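Long-range contacts in tail spike protein (Acinetobacter phage vB_AbaP_AS12, PDB 6EU4), which forms a trimeric tailspike of a phage of Acinetobacter baumannii and probably recognises and degrades the capsular polysaccharide of its host: residues K19-V24 and A38-Y43; S90-G95 and R120-Y125; P108-L113 and P130-S135; G148-T153 and T197-S202. One frame throughout, in Å; residues are numbered along the deposited sequence. Where two conformers were deposited one is given.

From the N terminus, contact 1 closes the first loop, joining strands 19-21 and 37-40 of a mixed sheet at the N-terminal end of the modelled chain. It is complete before contact 2 opens, yet the ring of Y43 packs on the backbone of E92-G95. Contacts 2 and 3 cross: 108-113 falls within the loop closed by 90-95 and 120-125, and 130-135 follows, their centres about 12 Å apart. They seat helix 106-113 between the turn 91-94 and the first strands of the beta-helix. Contact 4 comes last and closes the longest loop, pairing strands 148-151 and 196-200; F149 reaches back to Y125, I109 and V131, so contacts 2, 3 and 4 share one interior.

Contact 1. Residues K19-V24 and A38-Y43; sequences KIVNTV and AYVKGY
K41 starts with CG anti to its carbonyl carbon (chi1 -61°) and then runs extended to NZ, while N22 also has CG anti to its carbonyl carbon (chi1 -72°). The two side chains therefore run alongside each other in the same direction, and K41 NZ donates to N22 OD1 at 2.8 Å, from above the amide carbonyl plane. The lysine crosses I20 obliquely; I20 CG2 and K41 CE, 3.5 Å apart, are closer than normal van der Waals contact. The stronger partner of NZ is G35 O of the second subunit.

Behind these groups runs a parallel strand ladder. Y39 N meets K19 O at 2.8 Å, Y39 O accepts from V21 N, and K41 N reaches V21 O at 3.0 Å, nearly along the C=O axis. A weak hydrogen bond from G42 N to N22 O follows where the chains turn. V21 CG2 packs on A38 CB (3.8 Å) on the face that also carries V40.

Beyond the ladder, V24 N binds Y43 O. V24 CG2, held in the crowded position between backbone N and carbonyl carbon, sits 3.5 Å from the Y43 ring centroid and 9° off its normal, a CH-pi contact over the centre of one face. Y43 OH is bonded to G73 O.

Strand 19-21 is the edge of this sheet within the chain, and I20 makes backbone hydrogen bonds to the second subunit. Strand 37-40 lies between it and antiparallel strand 59-63; Y39, near a bound zinc ion, meets H60 of its own chain edge-to-face and stacks on H60 of the second subunit.

Contact 2. Residues S90-G95 and R120-Y125; sequences SPEHAG and RLNGLY
Two polar groups of the 3-10 turn 91-94 and its approach meet the amide of N122. Its ND2 donates almost straight (177° at the hydrogen) to E92 OE2 at 2.9 Å, which accepts through its syn lone pair, and to S90 OG at 2.8 Å along a more bent path. Both acceptors lie near the amide plane, though the carboxylate is turned 80° against it. S90 OG is further bonded to N86 OD1 of the second subunit.

The other carboxylate oxygen, E92 OE1, receives Y125 OH at 2.6 Å, met from above the carboxylate plane. That hydroxyl also accepts from N122 N at 3.0 Å, so tyrosine and asparagine are held together as well as each to E92. The bend of E92 at chi2 (88°) brings its carboxylate back to these two donors. Within the turn, S90 N donates to H93 ND1 in the imidazole plane.

Apolar contact lies alongside: P91 CG stands over one face of the Y125 ring, offset toward its rim, and touches L121 CD2 at 3.8 Å.

The turn leads from strand 88-89, parallel to 118-121, toward helix 106-113, whose V112 packs on P91 and whose I109 packs on Y125, with F149 of strand 148-151 beside L121 and Y125.

Contact 3. Residues P108-L113 and P130-S135; sequences PIQKVL and PVYYNS
Q110 OE1 is gripped twice: by the backbone N of Y132 at 2.9 Å, in the carbonyl plane and on a lone pair, and by a water at 2.7 Å that also donates to P130 O. The other end of the same amide is held too, since Q110 NE2 donates to Y132 O at 2.9 Å in a nearly straight bond. The side-chain amide thus pairs with both the N-H and the C=O of one strand residue, which fixes its rotation and its flip.

Torsions explain the reach. Q110 leaves the helix with CG anti to the backbone N and bends at chi2 (58°), laying the amide beside the strand. Y132 has CG in the crowded position between backbone N and carbonyl carbon (chi1 69°), which swings its ring back over the amide. The two planes are 20° apart and stacked, with NE2 3.3 Å above the ring plane, over its centre.

Underneath, V131 points at the helix: its CG1 meets I109 CG2 at 3.7 Å and its CG2 meets L113 CD1 at 3.9 Å, each pair crossing at about a right angle. A second water bridges L113 O and N134 N, fastening the last turn of the helix to the chain after the strand.

Helix 106-113 and strand 131-133 run parallel, their axes 8.0 Å apart. V131 and I109 meet F149, while L113 meets M177 of strand 175-179, the parallel neighbour of 131-133. A short helix packed on the apolar interior at the N-terminal end of the coil is consistent with the capped right-handed beta-helix of phage tailspikes.

Contact 4. Residues G148-T153 and T197-S202; sequences GFIKTT and TLQYDS
Backbone hydrogen bonds come first: F149 N to T197 O, Q199 N to F149 O, K151 N to Q199 O (the shortest, 2.8 Å) and D201 N to K151 O. Their regular alternation, with segment axes 4.7 Å apart and 10° from parallel, defines in-register parallel strands. At G148 a side chain would run into T197 O, with which its CA makes a CA-H...O contact instead.

Carbon-to-carbon contacts fall on both faces. The apolar pair is F149 CD2 with L198 CD2 at 3.6 Å, the side chains running alongside each other, and K151 CG lies along Y200 on that face. On the other, I150 CD1 rests against Q199 CB.

Among polar side chains, Q199 NE2 donates to T197 OG1 within its strand. K151 sends NZ to T153 O, to N155 O and to a salt bridge with D174, whose OD1 also bonds Y200 OH. One water donates to both T152 O and D201 OD2, while D201 OD1 accepts from A203 N.

Stacking of side chains at equivalent positions in successive coils is characteristic of a parallel beta-helix. D174 probably balances the lysine charge and keeps the tyrosine hydroxyl oriented, so a single salt bridge can sit beside otherwise apolar packing.

Contact 1. Residues K19-V24 and A38-Y43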
loop_
_atom_site.group_PDB
_atom_site.type_symbol
_atom_site.label_atom_id
_atom_site.label_comp_id
_atom_site.label_asym_id
_atom_site.label_seq_id
_atom_site.Cartn_x
_atom_site.Cartn_y
_atom_site.Cartn_z
ATOM N N LYS A 19 -21.088 51.015 24.421
ATOM C CA LYS A 19 -21.527 52.007 23.448
ATOM C C LYS A 19 -21.536 51.404 22.051
ATOM O O LYS A 19 -20.614 50.677 21.675
ATOM C CB LYS A 19 -20.607 53.230 23.467
ATOM C CG LYS A 19 -20.898 54.231 22.346
ATOM C CD LYS A 19 -20.087 55.521 22.488
ATOM C CE LYS A 19 -20.643 56.657 21.619
ATOM N NZ LYS A 19 -22.125 56.839 21.753
ATOM N N ILE A 20 -22.575 51.732 21.273
ATOM C CA ILE A 20 -22.706 51.257 19.898
ATOM C C ILE A 20 -21.978 52.216 18.968
ATOM O O ILE A 20 -22.084 53.437 19.102
ATOM C CB ILE A 20 -24.187 51.136 19.494
ATOM C CG1 ILE A 20 -24.906 50.074 20.323
ATOM C CG2 ILE A 20 -24.321 50.816 18.011
ATOM C CD1 ILE A 20 -26.432 50.197 20.226
ATOM N N VAL A 21 -21.273 51.652 17.993
ATOM C CA VAL A 21 -20.582 52.398 16.950
ATOM C C VAL A 21 -20.954 51.759 15.620
ATOM O O VAL A 21 -20.966 50.532 15.506
ATOM C CB VAL A 21 -19.055 52.372 17.182
ATOM C CG1 VAL A 21 -18.303 53.026 16.026
ATOM C CG2 VAL A 21 -18.714 53.052 18.524
ATOM N N ASN A 22 -21.271 52.575 14.612
ATOM C CA ASN A 22 -21.753 51.992 13.358
ATOM C C ASN A 22 -20.636 51.276 12.599
ATOM O O ASN A 22 -20.797 50.119 12.185
ATOM C CB ASN A 22 -22.389 53.073 12.483
ATOM C CG ASN A 22 -23.732 53.547 13.021
ATOM O OD1 ASN A 22 -24.415 52.841 13.768
ATOM N ND2 ASN A 22 -24.117 54.751 12.636
ATOM N N THR A 23 -19.495 51.948 12.412
ATOM C CA THR A 23 -18.400 51.474 11.570
ATOM C C THR A 23 -17.075 51.758 12.261
ATOM O O THR A 23 -17.005 52.564 13.188
ATOM C CB THR A 23 -18.385 52.173 10.201
ATOM O OG1 THR A 23 -17.989 53.536 10.380
ATOM C CG2 THR A 23 -19.750 52.128 9.550
ATOM N N VAL A 24 -16.001 51.103 11.798
ATOM C CA VAL A 24 -14.708 51.413 12.400
ATOM C C VAL A 24 -14.250 52.826 12.047
ATOM O O VAL A 24 -13.458 53.412 12.794
ATOM C CB VAL A 24 -13.628 50.384 12.019
ATOM C CG1 VAL A 24 -14.026 49.005 12.519
ATOM C CG2 VAL A 24 -13.371 50.381 10.520
ATOM N N ALA A 38 -16.809 49.518 23.292
ATOM C CA ALA A 38 -17.742 49.786 22.214
ATOM C C ALA A 38 -18.035 48.497 21.456
ATOM O O ALA A 38 -17.202 47.589 21.396
ATOM C CB ALA A 38 -17.183 50.830 21.239
ATOM N N TYR A 39 -19.228 48.431 20.876
ATOM C CA TYR A 39 -19.610 47.375 19.949
ATOM C C TYR A 39 -19.744 47.987 18.562
ATOM O O TYR A 39 -20.585 48.862 18.353
ATOM C CB TYR A 39 -20.920 46.710 20.365
ATOM C CG TYR A 39 -21.326 45.585 19.439
ATOM C CD1 TYR A 39 -20.759 44.325 19.564
ATOM C CD2 TYR A 39 -22.258 45.788 18.432
ATOM C CE1 TYR A 39 -21.115 43.289 18.711
ATOM C CE2 TYR A 39 -22.626 44.767 17.586
ATOM C CZ TYR A 39 -22.052 43.519 17.727
ATOM O OH TYR A 39 -22.416 42.507 16.876
ATOM N N VAL A 40 -18.919 47.525 17.622
ATOM C CA VAL A 40 -18.958 48.011 16.248
ATOM C C VAL A 40 -19.846 47.082 15.428
ATOM O O VAL A 40 -19.616 45.867 15.382
ATOM C CB VAL A 40 -17.543 48.096 15.649
ATOM C CG1 VAL A 40 -17.598 48.585 14.201
ATOM C CG2 VAL A 40 -16.657 49.027 16.480
ATOM N N LYS A 41 -20.856 47.658 14.767
ATOM C CA LYS A 41 -21.830 46.853 14.034
ATOM C C LYS A 41 -21.167 46.111 12.882
ATOM O O LYS A 41 -21.384 44.909 12.686
ATOM C CB LYS A 41 -22.957 47.736 13.505
ATOM C CG LYS A 41 -23.749 48.463 14.555
ATOM C CD LYS A 41 -24.856 49.268 13.888
ATOM C CE LYS A 41 -25.539 50.206 14.831
ATOM N NZ LYS A 41 -26.546 51.054 14.107
ATOM N N GLY A 42 -20.365 46.821 12.096
ATOM C CA GLY A 42 -19.658 46.217 10.985
ATOM C C GLY A 42 -18.485 47.090 10.618
ATOM O O GLY A 42 -18.430 48.264 10.988
ATOM N N TYR A 43 -17.516 46.494 9.919
ATOM C CA TYR A 43 -16.337 47.263 9.537
ATOM C C TYR A 43 -16.747 48.434 8.658
ATOM O O TYR A 43 -16.343 49.587 8.893
ATOM C CB TYR A 43 -15.318 46.361 8.817
ATOM C CG TYR A 43 -13.934 46.977 8.709
ATOM C CD1 TYR A 43 -13.660 47.948 7.762
ATOM C CD2 TYR A 43 -12.907 46.585 9.565
ATOM C CE1 TYR A 43 -12.404 48.516 7.653
ATOM C CE2 TYR A 43 -11.638 47.147 9.468
ATOM C CZ TYR A 43 -11.395 48.120 8.505
ATOM O OH TYR A 43 -10.154 48.692 8.378
#

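Contact 2. Residues S90-G95 and R120-Y125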
loop_
_atom_site.group_PDB
_atom_site.type_symbol
_atom_site.label_atom_id
_atom_site.label_comp_id
_atom_site.label_asym_id
_atom_site.label_seq_id
_atom_site.Cartn_x
_atom_site.Cartn_y
_atom_site.Cartn_z
ATOM N N SER A 90 -11.646 36.915 10.749
ATOM C CA SER A 90 -11.910 36.829 9.324
ATOM C C SER A 90 -11.297 38.038 8.617
ATOM O O SER A 90 -11.115 39.085 9.236
ATOM C CB SER A 90 -13.417 36.788 9.059
ATOM O OG SER A 90 -14.015 35.665 9.699
ATOM N N PRO A 91 -10.968 37.929 7.330
ATOM C CA PRO A 91 -10.441 39.105 6.616
ATOM C C PRO A 91 -11.334 40.338 6.730
ATOM O O PRO A 91 -10.829 41.467 6.701
ATOM C CB PRO A 91 -10.330 38.602 5.170
ATOM C CG PRO A 91 -10.123 37.135 5.314
ATOM C CD PRO A 91 -10.964 36.725 6.483
ATOM N N GLU A 92 -12.648 40.138 6.867
ATOM C CA GLU A 92 -13.588 41.236 7.086
ATOM C C GLU A 92 -13.197 42.106 8.274
ATOM O O GLU A 92 -13.437 43.317 8.258
ATOM C CB GLU A 92 -15.014 40.694 7.324
ATOM C CG GLU A 92 -15.642 39.921 6.198
ATOM C CD GLU A 92 -15.304 38.424 6.255
ATOM O OE1 GLU A 92 -14.156 38.066 5.944
ATOM O OE2 GLU A 92 -16.188 37.619 6.610
ATOM N N HIS A 93 -12.617 41.509 9.323
ATOM C CA HIS A 93 -12.261 42.271 10.518
ATOM C C HIS A 93 -11.152 43.277 10.251
ATOM O O HIS A 93 -10.983 44.220 11.033
ATOM C CB HIS A 93 -11.846 41.325 11.645
ATOM C CG HIS A 93 -12.987 40.531 12.205
ATOM N ND1 HIS A 93 -13.154 39.185 11.961
ATOM C CD2 HIS A 93 -14.034 40.909 12.975
ATOM C CE1 HIS A 93 -14.248 38.764 12.572
ATOM N NE2 HIS A 93 -14.804 39.793 13.191
ATOM N N ALA A 94 -10.406 43.099 9.168
ATOM C CA ALA A 94 -9.346 44.014 8.779
ATOM C C ALA A 94 -9.750 44.879 7.592
ATOM O O ALA A 94 -8.922 45.645 7.086
ATOM C CB ALA A 94 -8.075 43.227 8.451
ATOM N N GLY A 95 -10.998 44.783 7.137
ATOM C CA GLY A 95 -11.491 45.622 6.058
ATOM C C GLY A 95 -11.676 44.943 4.716
ATOM O O GLY A 95 -11.884 45.645 3.711
ATOM N N ARG A 120 -10.569 32.564 9.380
ATOM C CA ARG A 120 -11.735 31.980 8.740
ATOM C C ARG A 120 -12.053 32.716 7.442
ATOM O O ARG A 120 -12.125 33.951 7.416
ATOM C CB ARG A 120 -12.938 32.027 9.679
ATOM C CG ARG A 120 -12.843 31.010 10.821
ATOM C CD ARG A 120 -13.251 29.590 10.376
ATOM N NE ARG A 120 -14.709 29.525 10.274
ATOM C CZ ARG A 120 -15.398 29.514 9.138
ATOM N NH1 ARG A 120 -14.779 29.508 7.951
ATOM N NH2 ARG A 120 -16.730 29.505 9.190
ATOM N N LEU A 121 -12.250 31.957 6.375
ATOM C CA LEU A 121 -12.649 32.501 5.082
ATOM C C LEU A 121 -14.134 32.238 4.867
ATOM O O LEU A 121 -14.585 31.092 4.941
ATOM C CB LEU A 121 -11.821 31.872 3.960
ATOM C CG LEU A 121 -10.300 32.035 4.114
ATOM C CD1 LEU A 121 -9.553 31.401 2.932
ATOM C CD2 LEU A 121 -9.878 33.497 4.295
ATOM N N ASN A 122 -14.893 33.300 4.587
ATOM C CA ASN A 122 -16.349 33.233 4.608
ATOM C C ASN A 122 -16.995 33.567 3.272
ATOM O O ASN A 122 -18.215 33.757 3.207
ATOM C CB ASN A 122 -16.859 34.170 5.688
ATOM C CG ASN A 122 -16.210 33.895 7.010
ATOM O OD1 ASN A 122 -16.048 32.730 7.393
ATOM N ND2 ASN A 122 -15.804 34.949 7.704
ATOM N N GLY A 123 -16.207 33.637 2.214
ATOM C CA GLY A 123 -16.716 33.922 0.890
ATOM C C GLY A 123 -15.524 34.111 -0.019
ATOM O O GLY A 123 -14.419 33.688 0.317
ATOM N N LEU A 124 -15.755 34.749 -1.160
ATOM C CA LEU A 124 -14.688 35.016 -2.114
ATOM C C LEU A 124 -14.141 36.416 -1.885
ATOM O O LEU A 124 -14.900 37.394 -1.784
ATOM C CB LEU A 124 -15.171 34.883 -3.547
ATOM C CG LEU A 124 -15.672 33.485 -3.898
ATOM C CD1 LEU A 124 -16.360 33.510 -5.271
ATOM C CD2 LEU A 124 -14.533 32.460 -3.826
ATOM N N TYR A 125 -12.828 36.499 -1.804
ATOM C CA TYR A 125 -12.123 37.762 -1.659
ATOM C C TYR A 125 -11.267 37.961 -2.900
ATOM O O TYR A 125 -10.600 37.025 -3.348
ATOM C CB TYR A 125 -11.246 37.752 -0.423
ATOM C CG TYR A 125 -11.940 37.326 0.843
ATOM C CD1 TYR A 125 -12.597 38.245 1.653
ATOM C CD2 TYR A 125 -11.937 35.996 1.230
ATOM C CE1 TYR A 125 -13.225 37.843 2.835
ATOM C CE2 TYR A 125 -12.553 35.582 2.407
ATOM C CZ TYR A 125 -13.188 36.494 3.199
ATOM O OH TYR A 125 -13.802 36.059 4.350
#

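Contact 3. Residues P108-L113 and P130-S135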
loop_
_atom_site.group_PDB
_atom_site.type_symbol
_atom_site.label_atom_id
_atom_site.label_comp_id
_atom_site.label_asym_id
_atom_site.label_seq_id
_atom_site.Cartn_x
_atom_site.Cartn_y
_atom_site.Cartn_z
ATOM N N PRO A 108 -6.222 43.835 3.641
ATOM C CA PRO A 108 -6.860 43.178 4.797
ATOM C C PRO A 108 -6.526 41.706 4.917
ATOM O O PRO A 108 -6.307 41.222 6.039
ATOM C CB PRO A 108 -8.362 43.378 4.540
ATOM C CG PRO A 108 -8.463 44.484 3.619
ATOM C CD PRO A 108 -7.198 44.586 2.833
ATOM N N ILE A 109 -6.533 40.962 3.804
ATOM C CA ILE A 109 -6.191 39.538 3.870
ATOM C C ILE A 109 -4.798 39.382 4.445
ATOM O O ILE A 109 -4.553 38.556 5.333
ATOM C CB ILE A 109 -6.277 38.883 2.481
ATOM C CG1 ILE A 109 -7.727 38.749 1.999
ATOM C CG2 ILE A 109 -5.604 37.480 2.479
ATOM C CD1 ILE A 109 -7.814 38.582 0.510
ATOM N N GLN A 110 -3.859 40.167 3.928
ATOM C CA GLN A 110 -2.481 40.015 4.363
ATOM C C GLN A 110 -2.349 40.273 5.857
ATOM O O GLN A 110 -1.634 39.544 6.559
ATOM C CB GLN A 110 -1.576 40.954 3.561
ATOM C CG GLN A 110 -0.105 40.663 3.752
ATOM C CD GLN A 110 0.235 39.239 3.359
ATOM O OE1 GLN A 110 0.249 38.896 2.170
ATOM N NE2 GLN A 110 0.445 38.386 4.356
ATOM N N LYS A 111 -3.049 41.295 6.365
ATOM C CA LYS A 111 -2.991 41.595 7.794
ATOM C C LYS A 111 -3.453 40.414 8.640
ATOM O O LYS A 111 -2.834 40.110 9.668
ATOM C CB LYS A 111 -3.834 42.829 8.106
ATOM C CG LYS A 111 -3.190 44.132 7.651
ATOM C CD LYS A 111 -4.109 45.295 7.852
ATOM C CE LYS A 111 -3.442 46.578 7.383
ATOM N NZ LYS A 111 -4.348 47.741 7.488
ATOM N N VAL A 112 -4.537 39.740 8.246
ATOM C CA VAL A 112 -5.010 38.668 9.123
ATOM C C VAL A 112 -4.124 37.433 8.979
ATOM O O VAL A 112 -3.944 36.691 9.948
ATOM C CB VAL A 112 -6.497 38.316 8.901
ATOM C CG1 VAL A 112 -7.388 39.535 9.164
ATOM C CG2 VAL A 112 -6.752 37.737 7.536
ATOM N N LEU A 113 -3.525 37.212 7.806
ATOM C CA LEU A 113 -2.673 36.037 7.631
ATOM C C LEU A 113 -1.424 36.075 8.504
ATOM O O LEU A 113 -0.872 35.013 8.821
ATOM C CB LEU A 113 -2.261 35.884 6.166
ATOM C CG LEU A 113 -3.394 35.521 5.213
ATOM C CD1 LEU A 113 -2.857 35.301 3.813
ATOM C CD2 LEU A 113 -4.161 34.292 5.687
ATOM N N PRO A 130 -0.308 38.897 -4.784
ATOM C CA PRO A 130 -0.298 37.663 -3.993
ATOM C C PRO A 130 -0.421 37.995 -2.513
ATOM O O PRO A 130 -0.060 39.090 -2.067
ATOM C CB PRO A 130 1.073 37.038 -4.311
ATOM C CG PRO A 130 1.587 37.803 -5.517
ATOM C CD PRO A 130 1.013 39.163 -5.381
ATOM N N VAL A 131 -0.899 37.019 -1.741
ATOM C CA VAL A 131 -0.892 37.098 -0.285
ATOM C C VAL A 131 -0.030 35.960 0.226
ATOM O O VAL A 131 -0.005 34.880 -0.374
ATOM C CB VAL A 131 -2.309 37.050 0.318
ATOM C CG1 VAL A 131 -3.104 38.289 -0.153
ATOM C CG2 VAL A 131 -3.058 35.762 -0.055
ATOM N N TYR A 132 0.716 36.223 1.289
ATOM C CA TYR A 132 1.655 35.243 1.800
ATOM C C TYR A 132 1.302 34.837 3.224
ATOM O O TYR A 132 0.615 35.549 3.962
ATOM C CB TYR A 132 3.096 35.781 1.729
ATOM C CG TYR A 132 3.398 36.920 2.680
ATOM C CD1 TYR A 132 3.764 36.676 4.002
ATOM C CD2 TYR A 132 3.308 38.238 2.257
ATOM C CE1 TYR A 132 4.033 37.729 4.873
ATOM C CE2 TYR A 132 3.577 39.286 3.122
ATOM C CZ TYR A 132 3.943 39.016 4.419
ATOM O OH TYR A 132 4.198 40.044 5.284
ATOM N N TYR A 133 1.774 33.653 3.590
ATOM C CA TYR A 133 1.703 33.187 4.956
ATOM C C TYR A 133 3.076 32.668 5.350
ATOM O O TYR A 133 3.882 32.304 4.491
ATOM C CB TYR A 133 0.625 32.105 5.111
ATOM C CG TYR A 133 0.834 30.852 4.264
ATOM C CD1 TYR A 133 0.488 30.823 2.917
ATOM C CD2 TYR A 133 1.346 29.681 4.826
ATOM C CE1 TYR A 133 0.672 29.679 2.155
ATOM C CE2 TYR A 133 1.530 28.531 4.056
ATOM C CZ TYR A 133 1.196 28.537 2.727
ATOM O OH TYR A 133 1.371 27.400 1.962
ATOM N N ASN A 134 3.338 32.637 6.667
ATOM C CA ASN A 134 4.633 32.219 7.176
ATOM C C ASN A 134 4.485 30.875 7.843
ATOM O O ASN A 134 4.465 29.838 7.152
ATOM C CB ASN A 134 5.215 33.285 8.123
ATOM C CG ASN A 134 5.360 34.652 7.472
ATOM O OD1 ASN A 134 4.906 35.657 8.026
ATOM N ND2 ASN A 134 6.014 34.704 6.312
ATOM N N SER A 135 4.416 30.800 9.170
ATOM C CA SER A 135 4.397 29.537 9.889
ATOM C C SER A 135 3.329 29.583 10.969
ATOM O O SER A 135 2.858 30.651 11.366
ATOM C CB SER A 135 5.780 29.248 10.490
ATOM O OG SER A 135 6.688 28.973 9.434
HETATM O O HOH W 1 0.375 40.635 0.145
HETATM O O HOH W 2 1.400 33.444 8.569
#

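Contact 4. Residues G148-T153 and T197-S202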
loop_
_atom_site.group_PDB
_atom_site.type_symbol
_atom_site.label_atom_id
_atom_site.label_comp_id
_atom_site.label_asym_id
_atom_site.label_seq_id
_atom_site.Cartn_x
_atom_site.Cartn_y
_atom_site.Cartn_z
ATOM N N GLY A 148 -12.494 31.559 -0.715
ATOM C CA GLY A 148 -11.156 31.598 -1.259
ATOM C C GLY A 148 -10.821 32.945 -1.853
ATOM O O GLY A 148 -11.480 33.946 -1.580
ATOM N N PHE A 149 -9.755 32.926 -2.652
ATOM C CA PHE A 149 -9.118 34.133 -3.162
ATOM C C PHE A 149 -9.149 34.103 -4.679
ATOM O O PHE A 149 -8.768 33.095 -5.284
ATOM C CB PHE A 149 -7.661 34.245 -2.699
ATOM C CG PHE A 149 -7.486 34.250 -1.207
ATOM C CD1 PHE A 149 -8.365 34.937 -0.386
ATOM C CD2 PHE A 149 -6.437 33.565 -0.623
ATOM C CE1 PHE A 149 -8.205 34.934 1.007
ATOM C CE2 PHE A 149 -6.280 33.548 0.773
ATOM C CZ PHE A 149 -7.177 34.240 1.582
ATOM N N ILE A 150 -9.564 35.220 -5.275
ATOM C CA ILE A 150 -9.591 35.404 -6.719
ATOM C C ILE A 150 -8.590 36.502 -7.053
ATOM O O ILE A 150 -8.785 37.663 -6.679
ATOM C CB ILE A 150 -10.993 35.775 -7.214
ATOM C CG1 ILE A 150 -12.035 34.804 -6.638
ATOM C CG2 ILE A 150 -11.024 35.793 -8.733
ATOM C CD1 ILE A 150 -11.863 33.377 -7.094
ATOM N N LYS A 151 -7.529 36.145 -7.763
ATOM C CA LYS A 151 -6.507 37.109 -8.129
ATOM C C LYS A 151 -6.827 37.709 -9.492
ATOM O O LYS A 151 -7.090 36.973 -10.448
ATOM C CB LYS A 151 -5.139 36.434 -8.153
ATOM C CG LYS A 151 -4.049 37.420 -8.505
ATOM C CD LYS A 151 -2.806 37.164 -7.721
ATOM C CE LYS A 151 -1.776 38.240 -7.961
ATOM N NZ LYS A 151 -0.971 37.933 -9.133
ATOM N N THR A 152 -6.775 39.041 -9.583
ATOM C CA THR A 152 -7.278 39.774 -10.741
ATOM C C THR A 152 -6.185 40.358 -11.625
ATOM O O THR A 152 -6.500 41.040 -12.615
ATOM C CB THR A 152 -8.178 40.925 -10.284
ATOM O OG1 THR A 152 -7.394 41.876 -9.559
ATOM C CG2 THR A 152 -9.303 40.410 -9.386
ATOM N N THR A 153 -4.930 40.153 -11.278
ATOM C CA THR A 153 -3.797 40.709 -12.005
ATOM C C THR A 153 -2.692 39.667 -12.061
ATOM O O THR A 153 -2.770 38.609 -11.421
ATOM C CB THR A 153 -3.203 41.942 -11.317
ATOM O OG1 THR A 153 -2.472 41.488 -10.160
ATOM C CG2 THR A 153 -4.276 42.945 -10.908
ATOM N N THR A 197 -10.532 27.854 -2.168
ATOM C CA THR A 197 -10.011 27.827 -3.521
ATOM C C THR A 197 -9.090 29.020 -3.764
ATOM O O THR A 197 -9.214 30.070 -3.126
ATOM C CB THR A 197 -11.164 27.815 -4.540
ATOM O OG1 THR A 197 -10.641 27.722 -5.867
ATOM C CG2 THR A 197 -12.008 29.108 -4.430
ATOM N N LEU A 198 -8.146 28.822 -4.682
ATOM C CA LEU A 198 -7.225 29.851 -5.162
ATOM C C LEU A 198 -7.377 29.875 -6.674
ATOM O O LEU A 198 -7.061 28.879 -7.336
ATOM C CB LEU A 198 -5.770 29.522 -4.799
ATOM C CG LEU A 198 -5.447 29.330 -3.323
ATOM C CD1 LEU A 198 -4.037 28.777 -3.152
ATOM C CD2 LEU A 198 -5.592 30.645 -2.611
ATOM N N GLN A 199 -7.872 30.976 -7.226
ATOM C CA GLN A 199 -8.091 31.045 -8.666
ATOM C C GLN A 199 -7.675 32.398 -9.216
ATOM O O GLN A 199 -7.816 33.424 -8.549
ATOM C CB GLN A 199 -9.574 30.810 -9.020
ATOM C CG GLN A 199 -10.117 29.501 -8.491
ATOM C CD GLN A 199 -11.535 29.227 -8.951
ATOM O OE1 GLN A 199 -11.998 29.781 -9.962
ATOM N NE2 GLN A 199 -12.241 28.379 -8.206
ATOM N N TYR A 200 -7.214 32.395 -10.468
ATOM C CA TYR A 200 -7.152 33.637 -11.228
ATOM C C TYR A 200 -8.513 33.941 -11.837
ATOM O O TYR A 200 -9.297 33.037 -12.124
ATOM C CB TYR A 200 -6.118 33.563 -12.349
ATOM C CG TYR A 200 -4.710 33.675 -11.839
ATOM C CD1 TYR A 200 -4.034 32.557 -11.395
ATOM C CD2 TYR A 200 -4.073 34.903 -11.771
ATOM C CE1 TYR A 200 -2.734 32.654 -10.895
ATOM C CE2 TYR A 200 -2.778 35.013 -11.283
ATOM C CZ TYR A 200 -2.120 33.878 -10.842
ATOM O OH TYR A 200 -0.839 33.992 -10.346
ATOM N N ASP A 201 -8.792 35.233 -11.995
ATOM C CA ASP A 201 -9.869 35.709 -12.860
ATOM C C ASP A 201 -9.732 35.064 -14.236
ATOM O O ASP A 201 -8.718 35.235 -14.910
ATOM C CB ASP A 201 -9.777 37.235 -12.938
ATOM C CG ASP A 201 -10.894 37.883 -13.767
ATOM O OD1 ASP A 201 -11.650 37.184 -14.477
ATOM O OD2 ASP A 201 -10.997 39.131 -13.678
ATOM N N SER A 202 -10.736 34.270 -14.637
ATOM C CA SER A 202 -10.618 33.499 -15.874
ATOM C C SER A 202 -10.437 34.393 -17.090
ATOM O O SER A 202 -9.956 33.917 -18.122
ATOM C CB SER A 202 -11.853 32.606 -16.082
ATOM O OG SER A 202 -13.002 33.414 -16.308
HETATM O O HOH W 3 -8.916 40.822 -13.928
#